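Side-chain contacts in protein phosphotransferase ChpT (Brucella abortus, PDB 4QPK), which acts as a dimeric histidine phosphotransferase in the phosphorelay that controls growth, division and intracellular survival of Brucella abortus: residues I62-N67 with M82-S87; A92-Q97 with F126-P131; N120-Y125 with F133-A138; K148-M153 with L167-E172. All coordinates share one frame; numbering follows the deposited sequence.

Interaction 1 (I62-N67 with M82-S87); sequences IGAINN and MALIKS. Unlike the reference sequence in segment 62-67: Ile62 (reference Val).
Ile65 and Ile85 face one another so closely that their CA atoms lie 4.8 Å apart, the nearest backbone approach between residues 62-67 and 82-87. Neither side chain sets out straight at the other helix; the two isoleucines lie flank to flank, and each reaches over with its branches. Both hold CG1 beside the backbone N and anti to the carbonyl carbon (chi1 -67° in Ile65 and -70° in Ile85), which makes the exchange nearly reciprocal. Ile85 CG1 rests 3.9 Å from Ile65 O, while Ile65 CG1 comes within 4.2 Å of Ile85 O. The CG2 methyls, each anti to its own backbone N, approach at 4.3 Å between Ile65 CG2 and Ile85 CG2.

Leu84 makes the second meeting. It leaves its backbone toward the opposing helix, and a chi1 of 176° extends the fork the same way, carrying CD2 to 3.7 Å from Ala64 O. The other methyl takes the alanine side chain, with Leu84 CD1 4.4 Å from Ala64 CB. The methylene-to-carbonyl contacts of the isoleucines are consistent with the short helix separation, and all cross-contacts are van der Waals in kind.

The segments belong to helices 43-74 and 78-102, the antiparallel hairpin of the dimerization and histidine phosphotransfer domain. Along the same interface Ile65 also packs on Ser88 and Ala89, and Ile85 on Leu69. The second subunit completes the helical bundle: Ile65 touches its Ala89 as well, and Lys86 forms a salt bridge with its Glu73.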
# COMPACT_ATOMS: atom_id res chain seq x y z
N ILE B 62 -6.92 2.85 -11.99
CA ILE B 62 -5.74 2.60 -12.83
C ILE B 62 -6.16 1.82 -14.09
O ILE B 62 -5.68 2.09 -15.19
CB ILE B 62 -4.64 1.87 -12.03
CG1 ILE B 62 -4.05 2.87 -11.02
CG2 ILE B 62 -3.54 1.35 -12.96
CD1 ILE B 62 -3.11 2.26 -9.98
N GLY B 63 -7.10 0.89 -13.96
CA GLY B 63 -7.62 0.21 -15.14
C GLY B 63 -8.28 1.18 -16.11
O GLY B 63 -8.12 1.05 -17.33
N ALA B 64 -9.02 2.15 -15.59
CA ALA B 64 -9.71 3.12 -16.45
C ALA B 64 -8.71 4.02 -17.18
O ALA B 64 -8.98 4.47 -18.29
CB ALA B 64 -10.69 3.98 -15.65
N ILE B 65 -7.57 4.30 -16.55
CA ILE B 65 -6.53 5.04 -17.27
C ILE B 65 -6.11 4.26 -18.52
O ILE B 65 -6.01 4.81 -19.62
CB ILE B 65 -5.31 5.30 -16.37
CG1 ILE B 65 -5.68 6.26 -15.25
CG2 ILE B 65 -4.13 5.81 -17.21
CD1 ILE B 65 -4.64 6.33 -14.12
N ASN B 66 -5.87 2.97 -18.34
CA ASN B 66 -5.49 2.11 -19.46
C ASN B 66 -6.61 2.03 -20.51
O ASN B 66 -6.35 2.08 -21.71
CB ASN B 66 -5.12 0.73 -18.94
CG ASN B 66 -3.78 0.72 -18.21
OD1 ASN B 66 -2.92 1.55 -18.48
ND2 ASN B 66 -3.62 -0.21 -17.28
N ASN B 67 -7.86 1.97 -20.05
CA ASN B 67 -9.01 1.99 -20.97
C ASN B 67 -9.07 3.27 -21.79
O ASN B 67 -9.39 3.24 -22.99
CB ASN B 67 -10.34 1.83 -20.21
CG ASN B 67 -10.47 0.50 -19.51
OD1 ASN B 67 -9.93 -0.53 -19.95
ND2 ASN B 67 -11.18 0.52 -18.40
N MET B 82 -9.28 11.68 -23.10
CA MET B 82 -8.36 12.43 -22.25
C MET B 82 -9.02 12.83 -20.93
O MET B 82 -8.40 12.78 -19.87
CB MET B 82 -7.85 13.67 -22.97
CG MET B 82 -6.97 13.33 -24.17
SD MET B 82 -5.68 12.10 -23.86
CE MET B 82 -4.88 12.74 -22.38
N ALA B 83 -10.30 13.20 -21.00
CA ALA B 83 -11.01 13.59 -19.78
C ALA B 83 -11.09 12.40 -18.82
O ALA B 83 -10.91 12.57 -17.62
CB ALA B 83 -12.40 14.11 -20.11
N LEU B 84 -11.35 11.21 -19.36
CA LEU B 84 -11.38 9.98 -18.57
C LEU B 84 -10.02 9.70 -17.91
O LEU B 84 -9.94 9.34 -16.74
CB LEU B 84 -11.77 8.78 -19.46
CG LEU B 84 -11.73 7.42 -18.75
CD1 LEU B 84 -12.80 7.33 -17.65
CD2 LEU B 84 -11.89 6.30 -19.75
N ILE B 85 -8.95 9.85 -18.68
CA ILE B 85 -7.61 9.62 -18.15
C ILE B 85 -7.36 10.60 -17.00
O ILE B 85 -6.86 10.22 -15.93
CB ILE B 85 -6.53 9.74 -19.25
CG1 ILE B 85 -6.63 8.56 -20.24
CG2 ILE B 85 -5.12 9.78 -18.64
CD1 ILE B 85 -5.85 8.79 -21.56
N LYS B 86 -7.77 11.85 -17.21
CA LYS B 86 -7.56 12.88 -16.20
C LYS B 86 -8.32 12.61 -14.91
O LYS B 86 -7.75 12.69 -13.81
CB LYS B 86 -7.96 14.25 -16.77
CG LYS B 86 -7.64 15.42 -15.83
CD LYS B 86 -8.03 16.76 -16.42
CE LYS B 86 -7.57 17.91 -15.52
NZ LYS B 86 -7.94 19.23 -16.09
N SER B 87 -9.60 12.29 -15.00
CA SER B 87 -10.36 12.09 -13.78
C SER B 87 -9.96 10.79 -13.08
O SER B 87 -10.02 10.70 -11.85
CB SER B 87 -11.86 12.12 -14.06
OG SER B 87 -12.25 11.10 -14.95

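Interaction 2 (A92-Q97 with F126-P131); sequences ASARLQ and FRNEKP
Ala94 points its CB at residues 126-131 and meets the end of the Asn128 side-chain amide, the atom modelled as Asn128 ND2 lying 3.6 Å from Ala94 CB. That amide belongs, with Glu124, to the sodium site. The closest CA pair, Ala94 and Asn128, is 8.0 Å apart.

Next in sequence, Arg95 starts off obliquely but reaches across through a chain extended from CG to NE. Its NH2 donates to Glu129 OE2 at 2.8 Å with an N-H...O angle of 150°, and its NH1 adds a weak bond of 3.2 Å to the same Glu129 OE2. Both bonds use the guanidinium edge, since the oxygen lies near that plane, whereas the carboxylate is turned 85° against it. NH2 meets OE2 from the anti side and somewhat out of the carboxylate plane, so this is a one-oxygen salt bridge and not a flat paired one. A bend at chi2 of Glu129 (-69°) brings the carboxylate round to the arginine. The guanidinium is further fixed by a bond from Arg95 NE to Asn91 OD1, and Glu129 OE1 takes Asn158 ND2.

The contact thus joins helix 78-102 of the phosphotransfer domain to the type I turn Phe126-Glu129 between helix 115-126 and strand 132-136. Helix 115-126 lies alongside, touching Ala94 through Glu124 and Arg95 through Tyr125; through Asn158, helix 144-160 braces Glu129.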
# COMPACT_ATOMS: atom_id res chain seq x y z
N ALA B 92 -7.14 8.01 -8.61
CA ALA B 92 -6.06 7.16 -8.11
C ALA B 92 -5.16 7.94 -7.15
O ALA B 92 -4.80 7.46 -6.06
CB ALA B 92 -5.25 6.60 -9.28
N SER B 93 -4.82 9.17 -7.54
CA SER B 93 -3.95 10.03 -6.73
C SER B 93 -4.60 10.30 -5.38
O SER B 93 -3.94 10.21 -4.33
CB SER B 93 -3.67 11.36 -7.45
OG SER B 93 -2.71 12.14 -6.73
N ALA B 94 -5.89 10.63 -5.40
CA ALA B 94 -6.60 10.96 -4.16
C ALA B 94 -6.61 9.76 -3.22
O ALA B 94 -6.43 9.90 -2.02
CB ALA B 94 -8.03 11.42 -4.44
N ARG B 95 -6.79 8.56 -3.77
CA ARG B 95 -6.84 7.38 -2.93
C ARG B 95 -5.45 7.07 -2.34
O ARG B 95 -5.35 6.71 -1.17
CB ARG B 95 -7.39 6.18 -3.72
CG ARG B 95 -8.86 6.36 -4.00
CD ARG B 95 -9.50 5.21 -4.74
NE ARG B 95 -10.86 5.60 -5.09
CZ ARG B 95 -11.88 5.57 -4.24
NH1 ARG B 95 -11.70 5.15 -3.01
NH2 ARG B 95 -13.08 5.98 -4.63
N LEU B 96 -4.40 7.24 -3.14
CA LEU B 96 -3.03 7.00 -2.67
C LEU B 96 -2.62 8.02 -1.60
O LEU B 96 -1.99 7.66 -0.59
CB LEU B 96 -2.06 7.00 -3.86
CG LEU B 96 -2.23 5.73 -4.73
CD1 LEU B 96 -1.67 5.95 -6.15
CD2 LEU B 96 -1.60 4.48 -4.10
N GLN B 97 -2.95 9.29 -1.81
CA GLN B 97 -2.59 10.31 -0.82
C GLN B 97 -3.35 10.09 0.49
O GLN B 97 -2.80 10.29 1.58
CB GLN B 97 -2.86 11.72 -1.36
CG GLN B 97 -1.99 12.16 -2.54
CD GLN B 97 -0.50 12.21 -2.19
OE1 GLN B 97 -0.13 12.35 -1.03
NE2 GLN B 97 0.35 12.14 -3.21
N PHE B 126 -12.94 12.52 -0.75
CA PHE B 126 -14.40 12.47 -0.82
C PHE B 126 -14.97 13.14 -2.06
O PHE B 126 -16.16 13.01 -2.34
CB PHE B 126 -15.04 13.02 0.45
CG PHE B 126 -15.15 12.00 1.52
CD1 PHE B 126 -14.10 11.76 2.39
CD2 PHE B 126 -16.30 11.21 1.62
CE1 PHE B 126 -14.20 10.78 3.37
CE2 PHE B 126 -16.41 10.23 2.60
CZ PHE B 126 -15.35 10.01 3.48
N ARG B 127 -14.13 13.85 -2.79
CA ARG B 127 -14.51 14.28 -4.14
C ARG B 127 -14.86 13.06 -5.01
O ARG B 127 -15.68 13.15 -5.92
CB ARG B 127 -13.38 15.06 -4.79
CG ARG B 127 -13.24 16.47 -4.29
CD ARG B 127 -12.39 17.28 -5.25
NE ARG B 127 -12.90 17.21 -6.62
CZ ARG B 127 -13.64 18.16 -7.19
NH1 ARG B 127 -13.95 19.26 -6.52
NH2 ARG B 127 -14.05 18.02 -8.44
N ASN B 128 -14.24 11.91 -4.71
CA ASN B 128 -14.53 10.66 -5.41
C ASN B 128 -15.40 9.69 -4.62
O ASN B 128 -15.33 8.48 -4.82
CB ASN B 128 -13.24 9.95 -5.81
CG ASN B 128 -12.33 10.83 -6.62
OD1 ASN B 128 -12.57 11.09 -7.80
ND2 ASN B 128 -11.25 11.28 -6.00
N GLU B 129 -16.15 10.21 -3.66
CA GLU B 129 -17.10 9.38 -2.93
C GLU B 129 -18.49 10.02 -3.00
O GLU B 129 -18.63 11.18 -3.36
CB GLU B 129 -16.68 9.16 -1.48
CG GLU B 129 -15.39 8.37 -1.33
CD GLU B 129 -15.53 6.91 -1.73
OE1 GLU B 129 -16.58 6.30 -1.43
OE2 GLU B 129 -14.58 6.36 -2.32
N LYS B 130 -19.51 9.23 -2.65
CA LYS B 130 -20.90 9.69 -2.74
C LYS B 130 -21.26 10.82 -1.78
O LYS B 130 -21.89 11.79 -2.19
CB LYS B 130 -21.85 8.52 -2.48
CG LYS B 130 -21.89 7.45 -3.56
CD LYS B 130 -22.74 6.28 -3.09
CE LYS B 130 -23.12 5.35 -4.22
NZ LYS B 130 -23.92 4.20 -3.72
N PRO B 131 -20.89 10.71 -0.49
CA PRO B 131 -21.48 11.73 0.39
C PRO B 131 -20.96 13.15 0.20
O PRO B 131 -19.83 13.36 -0.23
CB PRO B 131 -21.11 11.22 1.80
CG PRO B 131 -19.93 10.38 1.61
CD PRO B 131 -20.08 9.73 0.26

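Interaction 3 (N120-Y125 with F133-A138); sequences NVATEY and FTWEGA. With NA (sodium ion), chain E.
Phe133 and Trp135 both hold CG anti to the backbone N (chi1 -178° and -177°); two residues apart on strand 132-136, both leave the strand toward helix residues 120-125, and their rings meet Ala122. The alanine, whose CB also faces the strand, receives both: Ala122 CB is 3.8 Å from Phe133 CZ and 4.0 Å from Trp135 CZ3. The indole meets that methyl obliquely. The two rings also touch, Phe133 CZ standing in the plane of the Trp135 ring at its edge, 3.8 Å from Trp135 CE3.

Helix and strand run nearly antiparallel, 164° between their directions, with axes 9.0 Å apart. The next residue, Thr123, crosses Phe133 at about a right angle and lays its hydroxyl at the ring edge, Thr123 OG1 3.7 Å from Phe133 CE2. That hydroxyl is hydrogen-bonded to Gln119 O, so its nearness to the ring is van der Waals. Over one face of the same phenyl lies Ala122 O. Phe126 stacks with Phe133 as well, and Leu151 and Leu154 of helix 144-160 pack on Ala122.

Glu124, by contrast, leaves the helix on the side away from the strand. Its bent chain brings OE2 to 3.0 Å from the sodium ion, and Glu124 O lies at the same distance, so one residue supplies two long ligands; Asn128 belongs to the same site.

Chemically, an aromatic seam of methyl and ring contacts binds the helix to the sheet, while Glu124 gives the sodium ion a carboxylate oxygen and its own carbonyl oxygen. The salt bridge of Glu124 OE1 with Arg90, together with the sodium ion, probably favours the ionised carboxylate.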
# COMPACT_ATOMS: atom_id res chain seq x y z
N ASN B 120 -6.90 18.01 4.15
CA ASN B 120 -6.66 18.08 2.71
C ASN B 120 -6.86 16.74 2.00
O ASN B 120 -7.56 16.68 0.99
CB ASN B 120 -5.26 18.61 2.43
CG ASN B 120 -5.13 20.10 2.70
OD1 ASN B 120 -6.12 20.82 2.74
ND2 ASN B 120 -3.90 20.57 2.86
N VAL B 121 -6.27 15.67 2.53
CA VAL B 121 -6.37 14.40 1.80
C VAL B 121 -7.79 13.85 1.94
O VAL B 121 -8.29 13.19 1.04
CB VAL B 121 -5.31 13.34 2.26
CG1 VAL B 121 -3.90 13.88 2.04
CG2 VAL B 121 -5.52 12.88 3.72
N ALA B 122 -8.46 14.13 3.06
CA ALA B 122 -9.84 13.64 3.19
C ALA B 122 -10.78 14.37 2.22
O ALA B 122 -11.65 13.76 1.61
CB ALA B 122 -10.33 13.82 4.62
N THR B 123 -10.60 15.68 2.10
CA THR B 123 -11.48 16.46 1.22
C THR B 123 -11.33 16.02 -0.24
O THR B 123 -12.32 15.84 -0.95
CB THR B 123 -11.18 17.96 1.38
OG1 THR B 123 -11.42 18.33 2.74
CG2 THR B 123 -12.09 18.80 0.46
N GLU B 124 -10.09 15.80 -0.67
CA GLU B 124 -9.85 15.36 -2.04
C GLU B 124 -10.37 13.93 -2.25
O GLU B 124 -10.91 13.59 -3.31
CB GLU B 124 -8.34 15.46 -2.35
CG GLU B 124 -7.90 15.03 -3.74
CD GLU B 124 -8.52 15.86 -4.86
OE1 GLU B 124 -9.04 16.97 -4.59
OE2 GLU B 124 -8.44 15.40 -6.02
N TYR B 125 -10.20 13.08 -1.24
CA TYR B 125 -10.70 11.71 -1.29
C TYR B 125 -12.21 11.71 -1.52
O TYR B 125 -12.72 10.99 -2.38
CB TYR B 125 -10.35 10.96 -0.01
CG TYR B 125 -10.81 9.51 0.05
CD1 TYR B 125 -10.03 8.50 -0.49
CD2 TYR B 125 -12.01 9.17 0.66
CE1 TYR B 125 -10.44 7.18 -0.43
CE2 TYR B 125 -12.43 7.85 0.71
CZ TYR B 125 -11.64 6.86 0.17
OH TYR B 125 -12.05 5.54 0.24
N PHE B 133 -19.33 16.13 1.77
CA PHE B 133 -18.33 16.05 2.83
C PHE B 133 -18.03 17.42 3.43
O PHE B 133 -17.75 18.37 2.70
CB PHE B 133 -17.04 15.42 2.28
CG PHE B 133 -15.95 15.26 3.31
CD1 PHE B 133 -16.02 14.26 4.27
CD2 PHE B 133 -14.84 16.09 3.30
CE1 PHE B 133 -15.03 14.11 5.22
CE2 PHE B 133 -13.82 15.93 4.23
CZ PHE B 133 -13.91 14.95 5.20
N THR B 134 -18.08 17.52 4.76
CA THR B 134 -17.69 18.74 5.46
C THR B 134 -16.77 18.45 6.64
O THR B 134 -16.84 17.40 7.27
CB THR B 134 -18.92 19.54 6.00
OG1 THR B 134 -19.71 18.70 6.84
CG2 THR B 134 -19.78 20.06 4.86
N TRP B 135 -15.93 19.43 6.96
CA TRP B 135 -14.92 19.33 8.00
C TRP B 135 -14.91 20.61 8.79
O TRP B 135 -14.74 21.69 8.24
CB TRP B 135 -13.55 19.09 7.38
CG TRP B 135 -12.39 18.89 8.32
CD1 TRP B 135 -11.82 19.82 9.16
CD2 TRP B 135 -11.60 17.71 8.45
NE1 TRP B 135 -10.76 19.26 9.82
CE2 TRP B 135 -10.60 17.97 9.40
CE3 TRP B 135 -11.67 16.44 7.86
CZ2 TRP B 135 -9.65 17.01 9.76
CZ3 TRP B 135 -10.74 15.49 8.22
CH2 TRP B 135 -9.74 15.78 9.16
N GLU B 136 -15.02 20.47 10.11
CA GLU B 136 -15.07 21.60 10.99
C GLU B 136 -14.11 21.32 12.15
O GLU B 136 -14.09 20.22 12.70
CB GLU B 136 -16.52 21.80 11.46
CG GLU B 136 -16.82 23.09 12.14
CD GLU B 136 -18.29 23.23 12.51
OE1 GLU B 136 -19.09 22.31 12.20
OE2 GLU B 136 -18.64 24.27 13.09
N GLY B 137 -13.33 22.32 12.53
CA GLY B 137 -12.42 22.21 13.65
C GLY B 137 -11.05 22.79 13.37
O GLY B 137 -10.54 22.70 12.25
N ALA B 138 -10.44 23.35 14.41
CA ALA B 138 -9.16 24.03 14.32
C ALA B 138 -8.03 23.11 13.88
O ALA B 138 -7.95 21.96 14.31
CB ALA B 138 -8.81 24.66 15.67
NA NA E . -10.57 13.34 -6.25

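Interaction 4 (K148-M153 with L167-E172); sequences KLLLNM and LAVRLE
Leu150 wedges its isobutyl fork between Val169 and Leu171, two residues apart on strand 166-173. CD2 makes the tightest touch, 3.6 Å from Leu171 CD2, and CD1 divides its contacts, lying 4.0 Å from Val169 CG1 and 4.0 Å from Leu171 CD2. The leucine holds CG anti to its backbone N (chi1 170°), which prolongs a side chain already setting out toward the strand and carries the methyls over a CA separation of 9.1 Å between Leu150 and Val169. Leu171 crosses Leu150 at about a right angle; it does not start out straight at the helix, and CD2 does the reaching. Trp135 and Phe180 border the same core, on Leu150 and Leu171 respectively.

Arg170, between the two strand partners, points the other way. There its NE and NH2 both donate to Glu172 OE2, each at 2.8 Å, side-on and close to the guanidinium plane.

The three side chains that meet across the contact are all aliphatic, so strand and helix 144-160 are held together here by dispersion and burial. Arg170 and Glu172 pair away from the helix, and Arg179 binds the second carboxylate oxygen of Glu172.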
# COMPACT_ATOMS: atom_id res chain seq x y z
N LYS B 148 -4.60 9.15 12.52
CA LYS B 148 -4.92 7.98 11.70
C LYS B 148 -6.28 7.38 12.09
O LYS B 148 -7.07 7.00 11.22
CB LYS B 148 -3.80 6.94 11.79
CG LYS B 148 -2.46 7.44 11.21
CD LYS B 148 -1.36 6.37 11.26
CE LYS B 148 -1.61 5.30 10.15
NZ LYS B 148 -0.51 4.31 10.12
N LEU B 149 -6.58 7.34 13.39
CA LEU B 149 -7.90 6.90 13.85
C LEU B 149 -9.00 7.76 13.21
O LEU B 149 -9.97 7.24 12.67
CB LEU B 149 -7.99 6.95 15.38
CG LEU B 149 -9.41 6.80 15.94
CD1 LEU B 149 -9.97 5.42 15.62
CD2 LEU B 149 -9.39 7.04 17.46
N LEU B 150 -8.82 9.08 13.26
CA LEU B 150 -9.77 10.02 12.67
C LEU B 150 -10.06 9.68 11.20
O LEU B 150 -11.21 9.54 10.80
CB LEU B 150 -9.25 11.46 12.82
CG LEU B 150 -9.96 12.60 12.07
CD1 LEU B 150 -11.41 12.71 12.49
CD2 LEU B 150 -9.22 13.91 12.30
N LEU B 151 -9.01 9.54 10.39
CA LEU B 151 -9.21 9.25 8.97
C LEU B 151 -9.88 7.89 8.76
O LEU B 151 -10.69 7.73 7.85
CB LEU B 151 -7.89 9.32 8.20
CG LEU B 151 -7.28 10.72 8.08
CD1 LEU B 151 -5.94 10.62 7.35
CD2 LEU B 151 -8.21 11.65 7.32
N ASN B 152 -9.54 6.91 9.58
CA ASN B 152 -10.17 5.60 9.45
C ASN B 152 -11.64 5.62 9.86
O ASN B 152 -12.45 4.88 9.32
CB ASN B 152 -9.40 4.55 10.24
CG ASN B 152 -8.24 3.98 9.43
OD1 ASN B 152 -8.41 3.02 8.68
ND2 ASN B 152 -7.08 4.60 9.55
N MET B 153 -11.99 6.48 10.81
CA MET B 153 -13.38 6.68 11.17
C MET B 153 -14.18 7.27 10.00
O MET B 153 -15.37 7.02 9.88
CB MET B 153 -13.49 7.58 12.41
CG MET B 153 -13.06 6.88 13.68
SD MET B 153 -13.07 7.95 15.13
CE MET B 153 -14.82 8.19 15.45
N LEU B 167 -21.57 13.24 5.09
CA LEU B 167 -20.64 12.84 6.12
C LEU B 167 -20.00 14.12 6.63
O LEU B 167 -19.36 14.85 5.87
CB LEU B 167 -19.59 11.84 5.59
CG LEU B 167 -18.68 11.20 6.65
CD1 LEU B 167 -18.12 9.87 6.12
CD2 LEU B 167 -17.51 12.10 7.08
N ALA B 168 -20.19 14.39 7.92
CA ALA B 168 -19.69 15.63 8.52
C ALA B 168 -18.73 15.30 9.64
O ALA B 168 -19.04 14.50 10.53
CB ALA B 168 -20.85 16.48 9.04
N VAL B 169 -17.57 15.93 9.60
CA VAL B 169 -16.53 15.76 10.61
C VAL B 169 -16.45 16.97 11.52
O VAL B 169 -16.42 18.10 11.03
CB VAL B 169 -15.16 15.56 9.95
CG1 VAL B 169 -14.11 15.22 11.01
CG2 VAL B 169 -15.24 14.48 8.92
N ARG B 170 -16.41 16.74 12.83
CA ARG B 170 -16.06 17.81 13.78
C ARG B 170 -14.93 17.41 14.70
O ARG B 170 -14.98 16.35 15.34
CB ARG B 170 -17.27 18.23 14.63
CG ARG B 170 -18.44 18.74 13.84
CD ARG B 170 -19.42 19.50 14.72
NE ARG B 170 -19.63 18.85 16.01
CZ ARG B 170 -20.61 17.98 16.27
NH1 ARG B 170 -21.46 17.63 15.31
NH2 ARG B 170 -20.73 17.46 17.48
N LEU B 171 -13.93 18.27 14.79
CA LEU B 171 -12.86 18.11 15.76
C LEU B 171 -13.18 18.98 16.97
O LEU B 171 -13.40 20.19 16.83
CB LEU B 171 -11.51 18.53 15.18
CG LEU B 171 -11.11 17.96 13.82
CD1 LEU B 171 -9.66 18.32 13.55
CD2 LEU B 171 -11.31 16.47 13.81
N GLU B 172 -13.18 18.35 18.14
CA GLU B 172 -13.54 19.02 19.39
C GLU B 172 -12.51 18.71 20.47
O GLU B 172 -11.54 18.01 20.21
CB GLU B 172 -14.94 18.60 19.83
CG GLU B 172 -16.03 18.90 18.79
CD GLU B 172 -17.41 18.38 19.19
OE1 GLU B 172 -17.53 17.66 20.20
OE2 GLU B 172 -18.39 18.70 18.47

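How the interactions relate
The four contacts form a chain from the dimer bundle into the kinase-like C-terminal domain. Interaction 1 lies in the helical hairpin, whose helix 43-74 carries His56, the phosphorylated histidine, unmodified here, and it meets interaction 2 along helix 78-102, Ile62 CG1 being 4.3 Å from Ala92 CB; both border the second subunit. Interactions 2 and 3, centres 11 Å apart, share the sodium site through Asn128 and Glu124 and touch at Arg95 NH1 and Tyr125 OH, 3.3 Å apart. Interaction 4, 9 Å from interaction 3 between centres, shares its sheet: Thr134 O lies 2.8 Å from Val169 N, a probable hydrogen bond. Interactions 1 and 4 are farthest apart, their centres 30 Å distant.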